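Local atomic coordinates of type II restriction enzyme NlaIV (Neisseria lactamica, PDB entry 6QM2), a protein that recognises the double-stranded DNA sequence 5'-GGNNCC-3' and cleaves it in the middle of the site, as a type II restriction endonuclease leaving blunt ends. Residues A[41-47]-A[130-136]; A[9-13]-A[142-146]. One frame throughout, in Å; residues are numbered along the deposited sequence.

Contact 1 (A[41-47]-A[130-136])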
# COMPACT_ATOMS: atom_id res chain seq x y z
N LYS A 41 -8.32 7.65 -3.78
CA LYS A 41 -8.30 8.23 -2.44
C LYS A 41 -7.49 7.43 -1.42
O LYS A 41 -7.68 7.60 -0.21
CB LYS A 41 -9.74 8.39 -1.93
CG LYS A 41 -10.67 9.14 -2.87
CD LYS A 41 -12.05 9.32 -2.25
CE LYS A 41 -13.09 9.69 -3.30
NZ LYS A 41 -14.46 9.75 -2.72
N GLN A 42 -6.58 6.56 -1.87
CA GLN A 42 -5.68 5.85 -0.95
C GLN A 42 -4.64 6.83 -0.41
O GLN A 42 -3.85 7.39 -1.17
CB GLN A 42 -5.02 4.66 -1.63
CG GLN A 42 -6.01 3.58 -2.05
CD GLN A 42 -5.35 2.34 -2.63
OE1 GLN A 42 -4.13 2.16 -2.55
NE2 GLN A 42 -6.16 1.46 -3.20
N LYS A 43 -4.65 7.03 0.91
CA LYS A 43 -3.94 8.14 1.55
C LYS A 43 -2.44 7.87 1.74
O LYS A 43 -1.62 8.79 1.64
CB LYS A 43 -4.60 8.47 2.90
CG LYS A 43 -4.43 9.92 3.35
CD LYS A 43 -5.50 10.31 4.36
CE LYS A 43 -5.50 11.80 4.64
NZ LYS A 43 -6.64 12.22 5.49
N ASP A 44 -2.10 6.61 2.04
CA ASP A 44 -0.70 6.17 2.19
C ASP A 44 0.15 6.26 0.90
O ASP A 44 1.37 6.40 0.99
CB ASP A 44 -0.63 4.74 2.77
CG ASP A 44 -1.36 3.71 1.90
OD1 ASP A 44 -2.27 4.08 1.13
OD2 ASP A 44 -1.02 2.51 2.02
N VAL A 45 -0.49 6.18 -0.26
CA VAL A 45 0.20 6.27 -1.57
C VAL A 45 0.78 7.66 -1.85
O VAL A 45 1.77 7.77 -2.59
CB VAL A 45 -0.73 5.80 -2.73
CG1 VAL A 45 -0.14 6.09 -4.11
CG2 VAL A 45 -1.04 4.32 -2.60
N VAL A 46 0.20 8.71 -1.27
CA VAL A 46 0.63 10.10 -1.55
C VAL A 46 2.09 10.32 -1.16
O VAL A 46 2.87 10.81 -1.97
CB VAL A 46 -0.27 11.15 -0.85
CG1 VAL A 46 0.25 12.57 -1.08
CG2 VAL A 46 -1.71 11.04 -1.34
N GLY A 47 2.46 9.93 0.06
CA GLY A 47 3.84 10.09 0.56
C GLY A 47 4.93 9.45 -0.28
O GLY A 47 6.00 10.03 -0.47
N TYR A 130 1.93 17.38 3.35
CA TYR A 130 0.76 17.27 2.47
C TYR A 130 -0.56 17.05 3.21
O TYR A 130 -0.56 16.76 4.41
CB TYR A 130 0.97 16.18 1.41
CG TYR A 130 0.92 14.75 1.91
CD1 TYR A 130 -0.29 14.07 2.04
CD2 TYR A 130 2.09 14.06 2.23
CE1 TYR A 130 -0.34 12.76 2.49
CE2 TYR A 130 2.05 12.75 2.68
CZ TYR A 130 0.83 12.10 2.81
OH TYR A 130 0.78 10.80 3.25
N ASP A 131 -1.66 17.19 2.48
CA ASP A 131 -3.02 16.96 3.00
C ASP A 131 -3.93 16.48 1.86
O ASP A 131 -3.86 17.01 0.76
CB ASP A 131 -3.58 18.25 3.60
CG ASP A 131 -4.93 18.05 4.29
OD1 ASP A 131 -5.95 17.89 3.59
OD2 ASP A 131 -4.96 18.08 5.54
N MET A 132 -4.77 15.48 2.15
CA MET A 132 -5.80 15.02 1.21
C MET A 132 -7.17 15.08 1.87
O MET A 132 -7.39 14.46 2.92
CB MET A 132 -5.51 13.61 0.70
CG MET A 132 -6.34 13.22 -0.51
SD MET A 132 -5.83 11.71 -1.36
CE MET A 132 -6.42 10.46 -0.22
N ASP A 133 -8.10 15.83 1.26
CA ASP A 133 -9.48 15.96 1.74
C ASP A 133 -10.33 14.72 1.41
O ASP A 133 -9.82 13.74 0.87
CB ASP A 133 -10.12 17.28 1.22
CG ASP A 133 -10.29 17.34 -0.31
OD1 ASP A 133 -10.33 16.28 -0.99
OD2 ASP A 133 -10.38 18.47 -0.84
N ASP A 134 -11.62 14.77 1.74
CA ASP A 134 -12.54 13.64 1.49
C ASP A 134 -12.81 13.41 -0.01
O ASP A 134 -13.01 12.26 -0.43
CB ASP A 134 -13.86 13.85 2.23
CG ASP A 134 -13.67 13.94 3.74
OD1 ASP A 134 -13.09 13.00 4.32
OD2 ASP A 134 -14.10 14.95 4.34
N ASN A 135 -12.80 14.48 -0.80
CA ASN A 135 -12.97 14.40 -2.26
C ASN A 135 -11.73 13.89 -3.02
O ASN A 135 -11.83 13.57 -4.20
CB ASN A 135 -13.40 15.76 -2.84
CG ASN A 135 -14.84 16.10 -2.53
OD1 ASN A 135 -15.76 15.34 -2.87
ND2 ASN A 135 -15.06 17.25 -1.90
N GLY A 136 -10.58 13.83 -2.34
CA GLY A 136 -9.34 13.31 -2.93
C GLY A 136 -8.37 14.33 -3.51
O GLY A 136 -7.38 13.94 -4.15
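Val-46 lays a methyl group over one face of the Tyr-130 ring: its CG1 stands 3.6 Å from the ring centroid, 15° off the normal, a CH-pi contact in which CG1 and Tyr-130 CD1 come within 3.5 Å. The other methyl, Val-46 CG2, meets Met-132 SD at 4.2 Å. Residues 130-132 close the strand 124-132, and their CA-to-CB bonds direct Tyr-130 and Met-132 toward the first turn of helix 44-60, while that of Asp-131 between them points away. The helix thus begins over the end of strand 124-132, which lies between 88-95 and 138-147 in the mixed sheet, and Val-138 touches both Val-46 and Met-132.

Met-132 is the residue most covered by the other segment. Its terminal methyl reaches under the backbone leading into the helix, with Met-132 CE 3.1 Å from Lys-41 O and 4.0 Å from Gln-42 C. Further out, the aliphatic part of Lys-41 runs along the connection of the beta-hairpin formed by strands 124-132 and 138-147, where Lys-41 CD lies 3.6 Å from Asp-134 O. Gly-136 ends this turn; a weak bond from its N to Asp-133 OD1 (2.8 Å) helps close it, and Asp-133 OD1 also accepts from Asn-137 N.

Across the interface the polar link is a weak hydrogen bond of 3.5 Å from Lys-43 NZ to Met-132 O. Cohesion therefore rests mainly on the packing of Val-46 and Met-132 with the Tyr-130 ring, with the two lysines at the exposed margin, meeting it through backbone carbonyls, the Lys-41 methylenes and the single weak bond from Lys-43.

Contact 2 (A[9-13]-A[142-146])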
# COMPACT_ATOMS: atom_id res chain seq x y z
N ALA A 9 19.87 22.80 -3.99
CA ALA A 9 18.68 22.48 -3.19
C ALA A 9 17.87 23.72 -2.78
O ALA A 9 16.64 23.67 -2.75
CB ALA A 9 19.07 21.68 -1.96
N GLN A 10 18.57 24.81 -2.45
CA GLN A 10 17.92 26.07 -2.08
C GLN A 10 17.23 26.74 -3.28
O GLN A 10 16.17 27.35 -3.12
CB GLN A 10 18.95 27.03 -1.45
CG GLN A 10 18.37 28.33 -0.89
CD GLN A 10 17.52 28.13 0.35
OE1 GLN A 10 17.96 27.52 1.32
NE2 GLN A 10 16.31 28.67 0.33
N GLN A 11 17.82 26.62 -4.47
CA GLN A 11 17.21 27.13 -5.70
C GLN A 11 15.95 26.33 -6.05
O GLN A 11 14.95 26.91 -6.48
CB GLN A 11 18.21 27.10 -6.87
CG GLN A 11 19.29 28.17 -6.80
CD GLN A 11 20.37 28.00 -7.86
OE1 GLN A 11 20.87 26.90 -8.10
NE2 GLN A 11 20.75 29.11 -8.49
N ILE A 12 16.01 25.00 -5.86
CA ILE A 12 14.85 24.12 -6.07
C ILE A 12 13.73 24.44 -5.06
O ILE A 12 12.56 24.51 -5.44
CB ILE A 12 15.24 22.62 -5.98
CG1 ILE A 12 16.13 22.24 -7.17
CG2 ILE A 12 14.01 21.72 -5.98
CD1 ILE A 12 16.87 20.93 -7.00
N PHE A 13 14.10 24.61 -3.79
CA PHE A 13 13.16 25.01 -2.75
C PHE A 13 12.46 26.31 -3.12
O PHE A 13 11.23 26.37 -3.17
CB PHE A 13 13.89 25.16 -1.40
CG PHE A 13 13.01 25.61 -0.26
CD1 PHE A 13 11.94 24.82 0.16
CD2 PHE A 13 13.26 26.80 0.41
CE1 PHE A 13 11.13 25.23 1.22
CE2 PHE A 13 12.46 27.21 1.47
CZ PHE A 13 11.39 26.42 1.87
N ASP A 142 2.48 22.72 3.76
CA ASP A 142 3.79 23.28 4.13
C ASP A 142 4.90 22.67 3.27
O ASP A 142 4.77 21.56 2.75
CB ASP A 142 4.09 23.00 5.60
CG ASP A 142 3.28 23.87 6.55
OD1 ASP A 142 3.36 25.11 6.43
OD2 ASP A 142 2.59 23.31 7.43
N LEU A 143 5.99 23.43 3.12
CA LEU A 143 7.21 22.94 2.49
C LEU A 143 8.41 23.44 3.29
O LEU A 143 8.44 24.61 3.70
CB LEU A 143 7.31 23.40 1.03
CG LEU A 143 8.39 22.72 0.18
CD1 LEU A 143 8.01 21.28 -0.15
CD2 LEU A 143 8.64 23.49 -1.11
N TRP A 144 9.39 22.56 3.51
CA TRP A 144 10.60 22.90 4.25
C TRP A 144 11.85 22.42 3.52
O TRP A 144 11.81 21.42 2.79
CB TRP A 144 10.60 22.24 5.63
CG TRP A 144 9.53 22.69 6.58
CD1 TRP A 144 9.57 23.78 7.40
CD2 TRP A 144 8.29 22.03 6.85
NE1 TRP A 144 8.43 23.85 8.15
CE2 TRP A 144 7.62 22.79 7.83
CE3 TRP A 144 7.67 20.88 6.34
CZ2 TRP A 144 6.36 22.44 8.33
CZ3 TRP A 144 6.42 20.52 6.84
CH2 TRP A 144 5.78 21.30 7.82
N LEU A 145 12.95 23.14 3.74
CA LEU A 145 14.30 22.68 3.39
C LEU A 145 15.13 22.73 4.66
O LEU A 145 15.41 23.82 5.17
CB LEU A 145 14.92 23.55 2.29
CG LEU A 145 16.22 23.02 1.68
CD1 LEU A 145 15.97 21.77 0.84
CD2 LEU A 145 16.89 24.09 0.84
N LYS A 146 15.50 21.56 5.17
CA LYS A 146 16.17 21.45 6.47
C LYS A 146 17.35 20.47 6.40
O LYS A 146 17.41 19.62 5.51
CB LYS A 146 15.18 20.99 7.54
CG LYS A 146 14.00 21.92 7.79
CD LYS A 146 14.30 22.96 8.86
CE LYS A 146 13.44 24.20 8.70
NZ LYS A 146 13.69 25.17 9.80
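This is an apolar helix-on-sheet contact: the first turn of helix 9-18 lies against strand 138-147, an outermost strand of the mixed sheet within this chain. The short axes of 9-13 and 142-146 run almost antiparallel, at 170°, and approach to 9.3 Å. Phe-13 and Leu-145 supply most of the buried surface. The Phe-13 ring receives Leu-145 CB over its face, 4.0 Å from the centroid and 18° off the normal, and the backbone N of Leu-145 lies over a face too, 3.7 Å from Phe-13 CE1. Leu-143 O sits at the ring edge, also 3.7 Å from Phe-13 CE1.

The family belongs to the PDDEXK nuclease clan, whose common core is a mixed beta-sheet flanked by helices, and here an N-terminal helix covers part of such a sheet. Leu-143 and Leu-145 both direct their CA-to-CB bonds toward helix segment 9-13, Leu-143 CD2 reaching Phe-13 CD1 at 3.8 Å. Trp-144, between them, directs its CA-to-CB bond away, and its indole meets Trp-177 edge-to-face. One turn before Phe-13, Ala-9 CB approaches Leu-145 CD1 at 4.2 Å, and Gln-10 OE1 lies 3.6 Å from Leu-145 CD2. Phe-13 also reaches Leu-126 on the adjoining strand 124-132.

How the contacts relate
Both contacts pack a helix start against the mixed sheet, on strands 124-132 and 138-147, which are consecutive in the chain and adjacent in the sheet. Contact 1 is nested along the chain within the loop closed by contact 2; their centres are 22 Å apart, and their nearest atoms, about 5 Å apart, do not touch. Each is partly buried, but contact 1 lies farther out, about 21 Å from the chain centre against 12 Å, and includes an exposed turn and lysines, with the second subunit packing on Gln-42 and Val-45. Contact 2 has no cross-segment hydrogen bond and relies on one phenylalanine and two leucines, whereas contact 1 pairs valine and methionine with a tyrosine ring and includes one weak lysine bond.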